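Local coordinates for protein predicted phosphatase, HAD family (PDB 3MC1) that probably hydrolyses phosphate esters as a metal-dependent phosphatase of the haloacid dehalogenase superfamily, although its natural substrate is uncertain, at residues Asp39-Ser42 / Leu43-Phe46; Asn60-Glu63 / Glu64-Thr67; Asp71-Arg74 / Asp75-Ala79; Ile148-Ala151 / Met152-Asn156; Ser206-Glu209 / Leu210-Ile214. One frame throughout, in Å; residues are numbered along the deposited sequence.

Contact 1. Residues Asp39-Ser42 / Leu43-Phe46; sequences DLSS and LNKF
Leu43 and Asn44 fold back on Leu40 and Ser41 through two backbone hydrogen bonds of the i to i+3 kind, the signature of 3-10 turns. The Leu43 N to Leu40 O bond is short at 2.6 Å, and that from Asn44 N to Ser41 O measures 3.1 Å. The tight winding of the backbone here keeps both bonds at the i to i+3 spacing. This small turn element lies between helices 19-31 and 51-59, in a helical region inserted after the first strand of the HAD core, consistent with a C1-type cap. Ser42 adds to the start of the turn: its N donates to Asp39 O, and its hydroxyl OG lies 2.7 Å from the same oxygen while also bonding the Glu38 carboxylate.

Around the Ser41 carbonyl the side chain of Asn44 curls back, CG anti to its own carbonyl carbon (chi1 -77°). This sets the amide carbon CG 3.2 Å from Ser41 O, while ND2 stays 3.8 Å from Ser41 OG. Leu43 CB lies against the Leu40 carbonyl, 3.2 Å from its O. Further out, the Leu43 side chain packs on Tyr59 of helix 51-59, whereas Leu40 faces Thr23, Lys24 and Lys27 of helix 19-31. The turn thus bridges the two helices. Lys45, whose ammonium group has a cation-pi partner in Tyr58, bends at chi2, chi3 and chi4, so that its methylenes CD and CE each lie 3.1 Å from Ser42 O.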
loop_
_atom_site.group_PDB
_atom_site.type_symbol
_atom_site.label_atom_id
_atom_site.label_comp_id
_atom_site.label_asym_id
_atom_site.label_seq_id
_atom_site.Cartn_x
_atom_site.Cartn_y
_atom_site.Cartn_z
ATOM N N ASP A 39 -10.244 14.089 -15.323
ATOM C CA ASP A 39 -9.104 13.243 -15.631
ATOM C C ASP A 39 -8.765 12.338 -14.455
ATOM O O ASP A 39 -8.861 12.738 -13.293
ATOM C CB ASP A 39 -7.892 14.094 -16.020
ATOM C CG ASP A 39 -7.334 14.884 -14.859
ATOM O OD1 ASP A 39 -8.125 15.548 -14.158
ATOM O OD2 ASP A 39 -6.102 14.849 -14.653
ATOM N N LEU A 40 -8.374 11.113 -14.783
ATOM C CA LEU A 40 -8.022 10.097 -13.803
ATOM C C LEU A 40 -7.079 10.607 -12.729
ATOM O O LEU A 40 -7.245 10.300 -11.548
ATOM C CB LEU A 40 -7.386 8.905 -14.518
ATOM C CG LEU A 40 -8.265 8.211 -15.561
ATOM C CD1 LEU A 40 -7.435 7.221 -16.353
ATOM C CD2 LEU A 40 -9.422 7.518 -14.865
ATOM N N SER A 41 -6.090 11.388 -13.144
ATOM C CA SER A 41 -5.104 11.934 -12.224
ATOM C C SER A 41 -5.726 12.542 -10.967
ATOM O O SER A 41 -5.125 12.511 -9.894
ATOM C CB SER A 41 -4.257 12.985 -12.939
ATOM O OG SER A 41 -3.215 13.446 -12.098
ATOM N N SER A 42 -6.930 13.089 -11.092
ATOM C CA SER A 42 -7.590 13.694 -9.942
ATOM C C SER A 42 -8.060 12.636 -8.942
ATOM O O SER A 42 -8.540 12.961 -7.854
ATOM C CB SER A 42 -8.774 14.551 -10.400
ATOM O OG SER A 42 -9.797 13.760 -10.971
ATOM N N LEU A 43 -7.920 11.368 -9.312
ATOM C CA LEU A 43 -8.325 10.277 -8.438
ATOM C C LEU A 43 -7.110 9.565 -7.834
ATOM O O LEU A 43 -7.243 8.505 -7.230
ATOM C CB LEU A 43 -9.190 9.270 -9.212
ATOM C CG LEU A 43 -10.492 9.818 -9.802
ATOM C CD1 LEU A 43 -11.225 8.721 -10.565
ATOM C CD2 LEU A 43 -11.357 10.373 -8.685
ATOM N N ASN A 44 -5.929 10.154 -7.994
ATOM C CA ASN A 44 -4.709 9.558 -7.450
ATOM C C ASN A 44 -4.774 9.380 -5.941
ATOM O O ASN A 44 -4.205 8.432 -5.405
ATOM C CB ASN A 44 -3.483 10.410 -7.802
ATOM C CG ASN A 44 -3.029 10.218 -9.237
ATOM O OD1 ASN A 44 -3.670 9.504 -10.009
ATOM N ND2 ASN A 44 -1.924 10.858 -9.604
ATOM N N LYS A 45 -5.471 10.291 -5.263
ATOM C CA LYS A 45 -5.588 10.240 -3.808
ATOM C C LYS A 45 -6.264 8.963 -3.319
ATOM O O LYS A 45 -6.206 8.644 -2.129
ATOM C CB LYS A 45 -6.367 11.453 -3.280
ATOM C CG LYS A 45 -7.849 11.423 -3.601
ATOM C CD LYS A 45 -8.152 12.064 -4.940
ATOM C CE LYS A 45 -8.344 13.565 -4.786
ATOM N NZ LYS A 45 -9.546 13.879 -3.955
ATOM N N PHE A 46 -6.917 8.249 -4.235
ATOM C CA PHE A 46 -7.590 6.990 -3.910
ATOM C C PHE A 46 -6.565 5.855 -3.840
ATOM O O PHE A 46 -6.882 4.737 -3.423
ATOM C CB PHE A 46 -8.628 6.651 -4.989
ATOM C CG PHE A 46 -10.028 7.135 -4.685
ATOM C CD1 PHE A 46 -10.952 6.293 -4.073
ATOM C CD2 PHE A 46 -10.430 8.420 -5.043
ATOM C CE1 PHE A 46 -12.264 6.723 -3.823
ATOM C CE2 PHE A 46 -11.736 8.858 -4.797
ATOM C CZ PHE A 46 -12.651 8.009 -4.189
#

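Contact 2. Residues Asn60-Glu63 / Glu64-Thr67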
loop_
_atom_site.group_PDB
_atom_site.type_symbol
_atom_site.label_atom_id
_atom_site.label_comp_id
_atom_site.label_asym_id
_atom_site.label_seq_id
_atom_site.Cartn_x
_atom_site.Cartn_y
_atom_site.Cartn_z
ATOM N N ASN A 60 -18.710 11.978 0.152
ATOM C CA ASN A 60 -19.661 11.978 1.256
ATOM C C ASN A 60 -20.630 10.806 1.296
ATOM O O ASN A 60 -21.719 10.931 1.847
ATOM C CB ASN A 60 -20.458 13.286 1.261
ATOM C CG ASN A 60 -19.569 14.510 1.401
ATOM O OD1 ASN A 60 -18.725 14.581 2.300
ATOM N ND2 ASN A 60 -19.758 15.485 0.515
ATOM N N PHE A 61 -20.246 9.671 0.717
ATOM C CA PHE A 61 -21.115 8.497 0.741
ATOM C C PHE A 61 -21.211 7.986 2.166
ATOM O O PHE A 61 -20.310 8.216 2.977
ATOM C CB PHE A 61 -20.551 7.359 -0.119
ATOM C CG PHE A 61 -20.644 7.591 -1.600
ATOM C CD1 PHE A 61 -21.653 8.389 -2.142
ATOM C CD2 PHE A 61 -19.759 6.950 -2.463
ATOM C CE1 PHE A 61 -21.779 8.540 -3.527
ATOM C CE2 PHE A 61 -19.874 7.092 -3.847
ATOM C CZ PHE A 61 -20.884 7.885 -4.380
ATOM N N ASP A 62 -22.302 7.302 2.484
ATOM C CA ASP A 62 -22.424 6.737 3.815
ATOM C C ASP A 62 -21.827 5.339 3.728
ATOM O O ASP A 62 -21.408 4.907 2.651
ATOM C CB ASP A 62 -23.890 6.680 4.296
ATOM C CG ASP A 62 -24.796 5.857 3.389
ATOM O OD1 ASP A 62 -24.330 4.880 2.770
ATOM O OD2 ASP A 62 -25.999 6.181 3.316
ATOM N N GLU A 63 -21.780 4.645 4.855
ATOM C CA GLU A 63 -21.221 3.301 4.916
ATOM C C GLU A 63 -21.725 2.389 3.795
ATOM O O GLU A 63 -20.940 1.884 2.993
ATOM C CB GLU A 63 -21.559 2.672 6.267
ATOM C CG GLU A 63 -20.714 1.468 6.640
ATOM C CD GLU A 63 -19.305 1.852 7.049
ATOM O OE1 GLU A 63 -19.154 2.771 7.884
ATOM O OE2 GLU A 63 -18.348 1.227 6.550
ATOM N N GLU A 64 -23.041 2.184 3.746
ATOM C CA GLU A 64 -23.656 1.313 2.745
ATOM C C GLU A 64 -23.452 1.744 1.290
ATOM O O GLU A 64 -23.251 0.900 0.414
ATOM C CB GLU A 64 -25.158 1.166 3.037
ATOM C CG GLU A 64 -25.967 2.436 2.814
ATOM C CD GLU A 64 -27.432 2.287 3.210
ATOM O OE1 GLU A 64 -28.090 1.322 2.751
ATOM O OE2 GLU A 64 -27.925 3.146 3.978
ATOM N N THR A 65 -23.506 3.047 1.026
ATOM C CA THR A 65 -23.322 3.545 -0.335
ATOM C C THR A 65 -21.874 3.366 -0.789
ATOM O O THR A 65 -21.608 3.074 -1.959
ATOM C CB THR A 65 -23.681 5.036 -0.454
ATOM O OG1 THR A 65 -25.018 5.249 0.010
ATOM C CG2 THR A 65 -23.591 5.482 -1.904
ATOM N N ALA A 66 -20.942 3.555 0.140
ATOM C CA ALA A 66 -19.527 3.399 -0.167
ATOM C C ALA A 66 -19.274 1.930 -0.479
ATOM O O ALA A 66 -18.449 1.591 -1.329
ATOM C CB ALA A 66 -18.673 3.849 1.018
ATOM N N THR A 67 -20.002 1.059 0.208
ATOM C CA THR A 67 -19.861 -0.372 -0.002
ATOM C C THR A 67 -20.324 -0.763 -1.400
ATOM O O THR A 67 -19.758 -1.664 -2.023
ATOM C CB THR A 67 -20.666 -1.158 1.036
ATOM O OG1 THR A 67 -20.146 -0.878 2.340
ATOM C CG2 THR A 67 -20.566 -2.650 0.769
#
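Asp62 and Thr65 are brought together by their first torsions. In Asp62, CG stands between the backbone N and the carbonyl carbon (chi1 59°), swinging the carboxylate forward over the first turn of helix 63-81. Thr65 holds OG1 beside its own backbone N (chi1 -56°), so hydroxyl and amide present their protons to one oxygen. Asp62 OD1 takes both: Thr65 N at 2.7 Å, arriving nearly in line with the C-O bond, and Thr65 OG1 at 2.9 Å, coming from well above the carboxylate plane. Two donors from one residue should hold the carboxylate against rotation, and the amide dipoles of the helix start would probably stabilise its negative charge. Glu64 lies close by, its CG 2.9 Å from Asp62 OD1, and its OE2 approaches OD2 of Asp62 to 3.7 Å, a pairing of like charges that is probably eased by solvent at this exposed site.

The same threonine torsion turns CG2, the other branch, anti to the backbone N and onto a face of the Phe61 ring, where it makes a CH-pi contact 3.8 Å from the centroid and displaced toward the rim. Phe61 also packs its CB 4.1 Å from Ala66 CB, and both residues touch Phe55 of helix 51-59. At the next residue, Glu63 O accepts from both N and OG1 of Thr67, while the Glu63 carboxylate forms a salt bridge with Lys52. Asp62 is thus a classic N-cap, and Phe61 meeting Ala66 across it forms a hydrophobic staple, together opening a helix of the probable cap region.

Contact 3. Residues Asp71-Arg74 / Asp75-Ala79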
loop_
_atom_site.group_PDB
_atom_site.type_symbol
_atom_site.label_atom_id
_atom_site.label_comp_id
_atom_site.label_asym_id
_atom_site.label_seq_id
_atom_site.Cartn_x
_atom_site.Cartn_y
_atom_site.Cartn_z
ATOM N N ASP A 71 -18.004 -2.252 -4.613
ATOM C CA ASP A 71 -18.329 -3.397 -5.456
ATOM C C ASP A 71 -18.219 -3.081 -6.942
ATOM O O ASP A 71 -17.732 -3.911 -7.712
ATOM C CB ASP A 71 -19.725 -3.927 -5.128
ATOM C CG ASP A 71 -19.769 -4.627 -3.794
ATOM O OD1 ASP A 71 -18.778 -5.310 -3.461
ATOM O OD2 ASP A 71 -20.785 -4.509 -3.081
ATOM N N TYR A 72 -18.665 -1.893 -7.358
ATOM C CA TYR A 72 -18.562 -1.515 -8.769
ATOM C C TYR A 72 -17.083 -1.438 -9.133
ATOM O O TYR A 72 -16.658 -1.895 -10.192
ATOM C CB TYR A 72 -19.191 -0.147 -9.041
ATOM C CG TYR A 72 -20.693 -0.091 -8.921
ATOM C CD1 TYR A 72 -21.490 -1.147 -9.361
ATOM C CD2 TYR A 72 -21.322 1.036 -8.394
ATOM C CE1 TYR A 72 -22.881 -1.080 -9.275
ATOM C CE2 TYR A 72 -22.707 1.115 -8.303
ATOM C CZ TYR A 72 -23.480 0.052 -8.744
ATOM O OH TYR A 72 -24.851 0.117 -8.634
ATOM N N TYR A 73 -16.315 -0.820 -8.247
ATOM C CA TYR A 73 -14.881 -0.673 -8.427
ATOM C C TYR A 73 -14.294 -2.054 -8.711
ATOM O O TYR A 73 -13.556 -2.240 -9.679
ATOM C CB TYR A 73 -14.279 -0.097 -7.143
ATOM C CG TYR A 73 -12.765 -0.126 -7.056
ATOM C CD1 TYR A 73 -12.024 1.036 -7.228
ATOM C CD2 TYR A 73 -12.080 -1.308 -6.730
ATOM C CE1 TYR A 73 -10.640 1.037 -7.068
ATOM C CE2 TYR A 73 -10.691 -1.320 -6.576
ATOM C CZ TYR A 73 -9.982 -0.142 -6.741
ATOM O OH TYR A 73 -8.621 -0.119 -6.545
ATOM N N ARG A 74 -14.650 -3.029 -7.875
ATOM C CA ARG A 74 -14.125 -4.382 -8.031
ATOM C C ARG A 74 -14.550 -5.115 -9.294
ATOM O O ARG A 74 -13.794 -5.941 -9.797
ATOM C CB ARG A 74 -14.448 -5.210 -6.792
ATOM C CG ARG A 74 -13.621 -4.758 -5.589
ATOM C CD ARG A 74 -14.067 -5.421 -4.308
ATOM N NE ARG A 74 -13.282 -4.965 -3.165
ATOM C CZ ARG A 74 -13.560 -5.275 -1.904
ATOM N NH1 ARG A 74 -14.609 -6.039 -1.629
ATOM N NH2 ARG A 74 -12.796 -4.828 -0.918
ATOM N N ASP A 75 -15.747 -4.822 -9.805
ATOM C CA ASP A 75 -16.210 -5.456 -11.037
ATOM C C ASP A 75 -15.177 -5.218 -12.121
ATOM O O ASP A 75 -14.911 -6.097 -12.944
ATOM C CB ASP A 75 -17.544 -4.866 -11.518
ATOM C CG ASP A 75 -18.656 -5.023 -10.511
ATOM O OD1 ASP A 75 -18.705 -6.064 -9.824
ATOM O OD2 ASP A 75 -19.500 -4.106 -10.425
ATOM N N TYR A 76 -14.610 -4.015 -12.126
ATOM C CA TYR A 76 -13.608 -3.644 -13.110
ATOM C C TYR A 76 -12.176 -3.987 -12.670
ATOM O O TYR A 76 -11.361 -4.437 -13.476
ATOM C CB TYR A 76 -13.683 -2.147 -13.395
ATOM C CG TYR A 76 -12.665 -1.683 -14.409
ATOM C CD1 TYR A 76 -12.926 -1.756 -15.783
ATOM C CD2 TYR A 76 -11.414 -1.212 -14.002
ATOM C CE1 TYR A 76 -11.962 -1.371 -16.721
ATOM C CE2 TYR A 76 -10.452 -0.830 -14.924
ATOM C CZ TYR A 76 -10.727 -0.909 -16.281
ATOM O OH TYR A 76 -9.768 -0.515 -17.186
ATOM N N PHE A 77 -11.871 -3.749 -11.397
ATOM C CA PHE A 77 -10.525 -4.013 -10.888
ATOM C C PHE A 77 -10.110 -5.475 -10.911
ATOM O O PHE A 77 -9.006 -5.808 -11.335
ATOM C CB PHE A 77 -10.381 -3.495 -9.460
ATOM C CG PHE A 77 -8.980 -3.591 -8.934
ATOM C CD1 PHE A 77 -8.041 -2.630 -9.275
ATOM C CD2 PHE A 77 -8.587 -4.665 -8.136
ATOM C CE1 PHE A 77 -6.722 -2.730 -8.833
ATOM C CE2 PHE A 77 -7.265 -4.774 -7.686
ATOM C CZ PHE A 77 -6.337 -3.805 -8.038
ATOM N N LYS A 78 -10.989 -6.353 -10.451
ATOM C CA LYS A 78 -10.657 -7.768 -10.401
ATOM C C LYS A 78 -10.298 -8.362 -11.757
ATOM O O LYS A 78 -9.528 -9.321 -11.834
ATOM C CB LYS A 78 -11.823 -8.563 -9.818
ATOM C CG LYS A 78 -13.004 -8.679 -10.781
ATOM C CD LYS A 78 -14.218 -9.292 -10.115
ATOM C CE LYS A 78 -15.369 -9.465 -11.113
ATOM N NZ LYS A 78 -16.591 -10.014 -10.452
ATOM N N ALA A 79 -10.834 -7.783 -12.826
ATOM C CA ALA A 79 -10.616 -8.330 -14.162
ATOM C C ALA A 79 -9.730 -7.526 -15.092
ATOM O O ALA A 79 -9.162 -8.080 -16.033
ATOM C CB ALA A 79 -11.977 -8.578 -14.840
#
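Tyr73 O is gripped by two amides of the following turn. Phe77 N makes the sound bond, 2.8 Å long with an N-H...O angle of 162°, while Tyr76 N adds a weak one. The next rung of helix 63-81, Lys78 N to Arg74 O at 2.9 Å, is equally sound, and Lys78 lays its CG against that carbonyl oxygen.

Tyr73 and Phe77 also meet through their side chains. Both carry CG anti to the backbone N (chi1 169° and -173°) and run side by side in the same direction. Their planes are nearly parallel, but the rings are slid so far that they barely overlap, with centroids separated by 5.4 Å. Contact passes instead from Tyr73 CE2 to Phe77 CB, 3.6 Å apart, and Tyr73 OH lies over a face of the Phe77 ring. Both aromatics rest on Ser25 of helix 19-31, and Phe77 also meets the Phe115 ring edge-to-face. Arg74 extends to the carbonyl of Leu137.

On another side of the helix, Asp75 folds over the preceding turn. Its OD2 sits at the edge of the Tyr72 ring, 3.7 Å from CD1, and both carboxylate oxygens lie 3.2 Å from Asp71 O, although Asp75 N bonds that same carbonyl. These approaches between acceptors bring no bond, so the carboxylate is placed by its torsion and packing, and OD2 at the C-H edge of the Tyr72 ring is probably mildly favourable.

Contact 4. Residues Ile148-Ala151 / Met152-Asn156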
loop_
_atom_site.group_PDB
_atom_site.type_symbol
_atom_site.label_atom_id
_atom_site.label_comp_id
_atom_site.label_asym_id
_atom_site.label_seq_id
_atom_site.Cartn_x
_atom_site.Cartn_y
_atom_site.Cartn_z
ATOM N N ILE A 148 -1.100 -4.001 9.793
ATOM C CA ILE A 148 0.273 -4.126 10.263
ATOM C C ILE A 148 0.261 -4.932 11.575
ATOM O O ILE A 148 1.069 -5.837 11.766
ATOM C CB ILE A 148 0.910 -2.734 10.504
ATOM C CG1 ILE A 148 1.196 -2.055 9.155
ATOM C CG2 ILE A 148 2.192 -2.884 11.322
ATOM C CD1 ILE A 148 1.638 -0.578 9.251
ATOM N N ARG A 149 -0.676 -4.603 12.463
ATOM C CA ARG A 149 -0.785 -5.285 13.751
ATOM C C ARG A 149 -1.052 -6.776 13.574
ATOM O O ARG A 149 -0.486 -7.598 14.289
ATOM C CB ARG A 149 -1.904 -4.659 14.597
ATOM C CG ARG A 149 -1.898 -5.113 16.055
ATOM C CD ARG A 149 -2.958 -4.398 16.884
ATOM N NE ARG A 149 -2.880 -2.943 16.775
ATOM C CZ ARG A 149 -1.861 -2.208 17.206
ATOM N NH1 ARG A 149 -0.818 -2.792 17.781
ATOM N NH2 ARG A 149 -1.887 -0.885 17.072
ATOM N N TYR A 150 -1.921 -7.123 12.627
ATOM C CA TYR A 150 -2.248 -8.520 12.370
ATOM C C TYR A 150 -1.064 -9.230 11.728
ATOM O O TYR A 150 -0.791 -10.383 12.033
ATOM C CB TYR A 150 -3.476 -8.634 11.456
ATOM C CG TYR A 150 -3.967 -10.059 11.259
ATOM C CD1 TYR A 150 -4.444 -10.814 12.333
ATOM C CD2 TYR A 150 -3.935 -10.656 10.005
ATOM C CE1 TYR A 150 -4.877 -12.138 12.154
ATOM C CE2 TYR A 150 -4.359 -11.969 9.816
ATOM C CZ TYR A 150 -4.828 -12.708 10.888
ATOM O OH TYR A 150 -5.240 -14.011 10.680
ATOM N N ALA A 151 -0.361 -8.543 10.835
ATOM C CA ALA A 151 0.798 -9.137 10.179
ATOM C C ALA A 151 1.865 -9.447 11.232
ATOM O O ALA A 151 2.457 -10.531 11.237
ATOM C CB ALA A 151 1.356 -8.177 9.130
HETATM N N MSE A 152 2.105 -8.488 12.122
HETATM C CA MSE A 152 3.089 -8.673 13.175
HETATM C C MSE A 152 2.652 -9.816 14.095
HETATM O O MSE A 152 3.451 -10.690 14.432
HETATM C CB MSE A 152 3.266 -7.367 13.947
HETATM C CG MSE A 152 3.899 -6.269 13.094
HETATM SE SE MSE A 152 4.134 -4.600 14.034
HETATM C CE MSE A 152 5.647 -5.099 15.145
ATOM N N GLU A 153 1.381 -9.821 14.482
ATOM C CA GLU A 153 0.851 -10.887 15.328
ATOM C C GLU A 153 1.001 -12.253 14.652
ATOM O O GLU A 153 1.415 -13.227 15.283
ATOM C CB GLU A 153 -0.628 -10.632 15.639
ATOM C CG GLU A 153 -0.866 -9.481 16.609
ATOM C CD GLU A 153 -2.332 -9.214 16.841
ATOM O OE1 GLU A 153 -3.156 -10.061 16.445
ATOM O OE2 GLU A 153 -2.663 -8.159 17.420
ATOM N N SER A 154 0.675 -12.315 13.364
ATOM C CA SER A 154 0.750 -13.557 12.603
ATOM C C SER A 154 2.144 -14.133 12.462
ATOM O O SER A 154 2.316 -15.352 12.453
ATOM C CB SER A 154 0.169 -13.350 11.204
ATOM O OG SER A 154 -1.200 -13.007 11.282
ATOM N N LEU A 155 3.134 -13.258 12.337
ATOM C CA LEU A 155 4.520 -13.686 12.175
ATOM C C LEU A 155 5.322 -13.540 13.463
ATOM O O LEU A 155 6.516 -13.817 13.490
ATOM C CB LEU A 155 5.180 -12.867 11.062
ATOM C CG LEU A 155 4.635 -13.100 9.649
ATOM C CD1 LEU A 155 4.858 -11.871 8.767
ATOM C CD2 LEU A 155 5.320 -14.312 9.066
ATOM N N ASN A 156 4.652 -13.104 14.524
ATOM C CA ASN A 156 5.291 -12.895 15.816
ATOM C C ASN A 156 6.491 -11.953 15.687
ATOM O O ASN A 156 7.602 -12.264 16.124
ATOM C CB ASN A 156 5.736 -14.229 16.413
ATOM C CG ASN A 156 6.154 -14.099 17.857
ATOM O OD1 ASN A 156 5.392 -13.598 18.686
ATOM N ND2 ASN A 156 7.368 -14.544 18.169
#
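Ser154 doubles back onto Tyr150, and each of its side-chain atoms finds something there. CB lies 3.2 Å from Tyr150 O. OG, placed anti to the serine carbonyl carbon (chi1 -63°), donates to the same oxygen at 2.8 Å and rests 3.5 Å above the plane of the Tyr150 ring, over its centre. Since the hydroxyl proton goes to the carbonyl, it is the oxygen itself that sits on the ring face. Tyr150 O also receives Ser154 N at 2.8 Å, and the two donors come from opposite faces of the carbonyl plane, so one residue clasps the oxygen twice.

Glu153 is extended and crosses Arg149 at a slant, OE2 touching CG of the arginine at 3.4 Å. The charged ends stay apart, with Arg149 NE 5.3 Å from Glu153 OE2; Arg149 NH2 bonds the carbonyl of Lys177. On the buried side Ile148 and Met152, a selenomethionine, point the same way, with CG2 3.8 Å from SE. The helix ends in a Schellman motif, Asn156 being the C-prime residue with positive phi.

Helix 144-155 packs over the parallel sheet of the Rossmann-like core near its edge. Tyr150 and Ala151 touch Val133 of the outermost strand 131-135, Leu155 reaches Ala131 and Val106, and Ile148 lies on Ala108 of strand 104-109, while Ile148 and Met152 also meet Leu180 in the loop beyond helix 169-176.

Contact 5. Residues Ser206-Glu209 / Leu210-Ile214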
loop_
_atom_site.group_PDB
_atom_site.type_symbol
_atom_site.label_atom_id
_atom_site.label_comp_id
_atom_site.label_asym_id
_atom_site.label_seq_id
_atom_site.Cartn_x
_atom_site.Cartn_y
_atom_site.Cartn_z
ATOM N N SER A 206 13.810 7.883 -3.873
ATOM C CA SER A 206 14.026 6.859 -4.891
ATOM C C SER A 206 14.204 5.492 -4.249
ATOM O O SER A 206 14.462 5.391 -3.050
ATOM C CB SER A 206 15.275 7.170 -5.715
ATOM O OG SER A 206 16.438 6.947 -4.936
ATOM N N VAL A 207 14.080 4.443 -5.057
ATOM C CA VAL A 207 14.237 3.076 -4.578
ATOM C C VAL A 207 15.671 2.840 -4.112
ATOM O O VAL A 207 15.905 2.099 -3.158
ATOM C CB VAL A 207 13.879 2.044 -5.688
ATOM C CG1 VAL A 207 14.153 0.625 -5.203
ATOM C CG2 VAL A 207 12.419 2.186 -6.080
ATOM N N ASP A 208 16.633 3.466 -4.779
ATOM C CA ASP A 208 18.023 3.287 -4.375
ATOM C C ASP A 208 18.251 3.940 -3.018
ATOM O O ASP A 208 18.968 3.403 -2.173
ATOM C CB ASP A 208 18.981 3.891 -5.400
ATOM C CG ASP A 208 20.433 3.564 -5.091
ATOM O OD1 ASP A 208 20.756 2.360 -4.982
ATOM O OD2 ASP A 208 21.246 4.502 -4.954
ATOM N N GLU A 209 17.644 5.106 -2.819
ATOM C CA GLU A 209 17.759 5.819 -1.549
ATOM C C GLU A 209 17.113 4.969 -0.460
ATOM O O GLU A 209 17.558 4.962 0.688
ATOM C CB GLU A 209 17.027 7.160 -1.621
ATOM C CG GLU A 209 17.687 8.216 -2.487
ATOM C CD GLU A 209 18.749 9.000 -1.741
ATOM O OE1 GLU A 209 18.777 10.240 -1.906
ATOM O OE2 GLU A 209 19.551 8.387 -0.999
ATOM N N LEU A 210 16.041 4.274 -0.838
ATOM C CA LEU A 210 15.309 3.407 0.075
ATOM C C LEU A 210 16.225 2.262 0.497
ATOM O O LEU A 210 16.314 1.923 1.672
ATOM C CB LEU A 210 14.055 2.865 -0.631
ATOM C CG LEU A 210 13.154 1.873 0.106
ATOM C CD1 LEU A 210 12.707 2.442 1.450
ATOM C CD2 LEU A 210 11.951 1.558 -0.775
ATOM N N HIS A 211 16.921 1.684 -0.475
ATOM C CA HIS A 211 17.835 0.583 -0.209
ATOM C C HIS A 211 18.875 1.000 0.828
ATOM O O HIS A 211 19.053 0.330 1.844
ATOM C CB HIS A 211 18.532 0.162 -1.508
ATOM C CG HIS A 211 19.357 -1.083 -1.380
ATOM N ND1 HIS A 211 20.393 -1.203 -0.478
ATOM C CD2 HIS A 211 19.292 -2.265 -2.034
ATOM C CE1 HIS A 211 20.927 -2.407 -0.580
ATOM N NE2 HIS A 211 20.277 -3.072 -1.518
ATOM N N LYS A 212 19.546 2.120 0.569
ATOM C CA LYS A 212 20.585 2.641 1.459
ATOM C C LYS A 212 20.074 2.872 2.871
ATOM O O LYS A 212 20.716 2.480 3.848
ATOM C CB LYS A 212 21.131 3.963 0.918
ATOM C CG LYS A 212 21.738 3.888 -0.474
ATOM C CD LYS A 212 22.266 5.256 -0.894
ATOM C CE LYS A 212 22.897 5.225 -2.279
ATOM N NZ LYS A 212 24.068 4.317 -2.338
ATOM N N LYS A 213 18.908 3.507 2.969
ATOM C CA LYS A 213 18.294 3.826 4.254
ATOM C C LYS A 213 17.928 2.596 5.072
ATOM O O LYS A 213 18.082 2.593 6.293
ATOM C CB LYS A 213 17.039 4.673 4.037
ATOM C CG LYS A 213 16.549 5.372 5.291
ATOM C CD LYS A 213 17.556 6.428 5.729
ATOM C CE LYS A 213 16.962 7.407 6.732
ATOM N NZ LYS A 213 17.934 8.485 7.061
ATOM N N ILE A 214 17.423 1.562 4.410
ATOM C CA ILE A 214 17.051 0.347 5.121
ATOM C C ILE A 214 18.277 -0.225 5.816
ATOM O O ILE A 214 18.214 -0.657 6.966
ATOM C CB ILE A 214 16.471 -0.719 4.164
ATOM C CG1 ILE A 214 15.109 -0.257 3.638
ATOM C CG2 ILE A 214 16.326 -2.058 4.891
ATOM C CD1 ILE A 214 14.480 -1.224 2.647
#
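The carboxylate of Asp208 is met by Lys212 at one oxygen, OD2, which lies 3.2 Å from CE and 3.9 Å from NZ, a long salt bridge of the i to i+4 kind. The second flat acid, Glu209, is approached by the same lysine less closely, its OE2 being 4.1 Å from CD. The imidazole of His211 takes its partner outside the two segments, NE2 bonding OG of Ser97 on helix 91-101. These groups line the first turns of helix 207-215, the closing helix of the Rossmann-like HAD core.

Ser206 is its N-cap: OG accepts from Glu209 N at 3.1 Å, and regular i to i+4 bonds follow, from Leu210 N to Ser206 O and onward. Asp208, one turn before Lys212, holds CG anti to its backbone N (chi1 -173°), which stands the carboxylate out from the helix, and Lys212 reaches back across it. Negative charge near a helix start is probably favourable to the helix dipole.

On the inner face Leu210 inserts between neighbours, touching Val204 of strand 202-204, Ile183 and Val185 of strand 182-185, and Leu94 of helix 91-101. Val207 packs beside it on Ile91 and Tyr187. Lys212 runs straight out to CE and turns only NZ aside, at chi4, and the CG of that chain rests 3.3 Å from Asp208 O.

Overall arrangement
From the N terminus, the chain leaves strand 6-9 and helix 19-31 for the region of contact 1, whose turn precedes helix 51-59. Contact 2 then opens helix 63-81, and contact 3 continues along the same helix, with centres 16 Å apart, reaching back to helix 19-31 and across to helix 113-122. After strands 104-109 and 131-135, contact 4 ends helix 144-155 near that edge of the sheet; contact 5 starts the last helix at the opposite edge, beside strand 202-204. All five are local and follow in series, none nesting or crossing. The sodium ion held by Asp10, Asp12 and Asp167 lies between the helical cap region and the sheet core.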